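Long-range contact in superoxide dismutase (Clostridium difficile, PDB 3TJT), which probably protects cells from toxic radicals by converting superoxide into hydrogen peroxide and oxygen at an iron site: residues Leu160-Ile164 with Ala197-Tyr201. Coordinates in Å, arbitrary orientation, origin at the centre of the assembly. Residue numbers count along the deposited sequence, not the author numbering.
Sequences LTPII and ALENY
Ile163 sits at the apolar centre; Ile163 CA and Ala197 CA, 5.3 Å apart, are the closest CA pair. With chi1 and chi2 both m, Ile163 CD1 meets the Tyr201 ring edge (4.0 Å to Tyr201 CD1), while Ile163 CG2 rests 4.1 Å from Ala197 CB and 3.6 Å from Ala197 O. Ile164 (chi1 p) puts CG2 3.5 Å from Ala197 CB. Ala197 to Tyr201 is regular helix, Tyr201 N hydrogen-bonded to Ala197 O (i to i-4, 3.0 Å). Thr161 and Pro162 are extended, but at Ile163 psi swings to -56° while phi stays near -106°, a kink that leaves Ile163 O facing the helix. There Asn200, its CA-CB bond pointing toward 160-164, closes the polar edge: Asn200 ND2 donates to Ile163 O (3.0 Å, N-H...O 167°). Tyr201 OH is hydrogen-bonded to Gly142 O. Ile163 and Ile164 stand opposite the single Leu136 of strand 132-138, both backbones hydrogen-bonded to it: a classic beta bulge, packed against the C-terminal helix in the alpha/beta C-terminal domain of iron/manganese superoxide dismutases.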
loop_
_atom_site.group_PDB
_atom_site.type_symbol
_atom_site.label_atom_id
_atom_site.label_comp_id
_atom_site.label_asym_id
_atom_site.label_seq_id
_atom_site.Cartn_x
_atom_site.Cartn_y
_atom_site.Cartn_z
ATOM N N LEU A 160 15.389 15.875 5.980
ATOM C CA LEU A 160 15.170 16.434 4.652
ATOM C C LEU A 160 13.843 17.189 4.658
ATOM O O LEU A 160 12.882 16.763 5.293
ATOM C CB LEU A 160 15.164 15.329 3.596
ATOM C CG LEU A 160 16.497 14.595 3.405
ATOM C CD1 LEU A 160 16.326 13.311 2.604
ATOM C CD2 LEU A 160 17.530 15.514 2.757
ATOM N N THR A 161 13.793 18.318 3.964
ATOM C CA THR A 161 12.611 19.173 4.016
ATOM C C THR A 161 11.789 18.995 2.748
ATOM O O THR A 161 12.289 19.232 1.653
ATOM C CB THR A 161 13.020 20.650 4.146
ATOM O OG1 THR A 161 13.732 20.832 5.377
ATOM C CG2 THR A 161 11.794 21.552 4.141
ATOM N N PRO A 162 10.522 18.570 2.894
ATOM C CA PRO A 162 9.672 18.344 1.718
ATOM C C PRO A 162 9.314 19.664 1.044
ATOM O O PRO A 162 8.915 20.611 1.720
ATOM C CB PRO A 162 8.402 17.708 2.301
ATOM C CG PRO A 162 8.722 17.346 3.700
ATOM C CD PRO A 162 9.836 18.240 4.151
ATOM N N ILE A 163 9.447 19.701 -0.276
ATOM C CA ILE A 163 9.136 20.882 -1.073
ATOM C C ILE A 163 7.822 20.653 -1.833
ATOM O O ILE A 163 6.887 21.440 -1.718
ATOM C CB ILE A 163 10.276 21.200 -2.047
ATOM C CG1 ILE A 163 11.593 21.372 -1.269
ATOM C CG2 ILE A 163 9.960 22.466 -2.868
ATOM C CD1 ILE A 163 11.515 22.403 -0.149
ATOM N N ILE A 164 7.764 19.579 -2.619
ATOM C CA ILE A 164 6.467 19.035 -3.044
ATOM C C ILE A 164 6.444 17.529 -2.749
ATOM O O ILE A 164 7.486 16.913 -2.526
ATOM C CB ILE A 164 6.146 19.289 -4.545
ATOM C CG1 ILE A 164 6.966 18.376 -5.461
ATOM C CG2 ILE A 164 6.306 20.784 -4.903
ATOM C CD1 ILE A 164 6.575 18.459 -6.944
ATOM N N ALA A 197 5.094 25.608 -2.938
ATOM C CA ALA A 197 6.392 24.948 -3.008
ATOM C C ALA A 197 7.519 25.955 -2.764
ATOM O O ALA A 197 8.477 25.669 -2.041
ATOM C CB ALA A 197 6.576 24.261 -4.346
ATOM N N LEU A 198 7.400 27.134 -3.369
ATOM C CA LEU A 198 8.396 28.187 -3.171
ATOM C C LEU A 198 8.480 28.588 -1.701
ATOM O O LEU A 198 9.575 28.779 -1.162
ATOM C CB LEU A 198 8.062 29.412 -4.036
ATOM C CG LEU A 198 8.980 30.631 -3.859
ATOM C CD1 LEU A 198 10.410 30.289 -4.217
ATOM C CD2 LEU A 198 8.483 31.780 -4.719
ATOM N N GLU A 199 7.331 28.711 -1.043
ATOM C CA GLU A 199 7.320 29.059 0.371
ATOM C C GLU A 199 7.971 27.963 1.207
ATOM O O GLU A 199 8.703 28.244 2.152
ATOM C CB GLU A 199 5.908 29.362 0.872
ATOM C CG GLU A 199 5.336 30.669 0.322
ATOM C CD GLU A 199 6.309 31.845 0.437
ATOM O OE1 GLU A 199 6.635 32.253 1.577
ATOM O OE2 GLU A 199 6.744 32.372 -0.616
ATOM N N ASN A 200 7.705 26.710 0.852
ATOM C CA ASN A 200 8.374 25.596 1.508
ATOM C C ASN A 200 9.892 25.685 1.378
ATOM O O ASN A 200 10.627 25.397 2.326
ATOM C CB ASN A 200 7.883 24.259 0.934
ATOM C CG ASN A 200 6.445 23.953 1.313
ATOM O OD1 ASN A 200 5.897 24.542 2.243
ATOM N ND2 ASN A 200 5.826 23.017 0.595
ATOM N N TYR A 201 10.360 26.075 0.201
ATOM C CA TYR A 201 11.790 26.168 -0.053
ATOM C C TYR A 201 12.392 27.362 0.682
ATOM O O TYR A 201 13.494 27.274 1.223
ATOM C CB TYR A 201 12.062 26.272 -1.554
ATOM C CG TYR A 201 13.518 26.148 -1.933
ATOM C CD1 TYR A 201 14.206 24.961 -1.734
ATOM C CD2 TYR A 201 14.206 27.221 -2.491
ATOM C CE1 TYR A 201 15.530 24.835 -2.084
ATOM C CE2 TYR A 201 15.539 27.105 -2.846
ATOM C CZ TYR A 201 16.195 25.914 -2.635
ATOM O OH TYR A 201 17.516 25.786 -2.981
#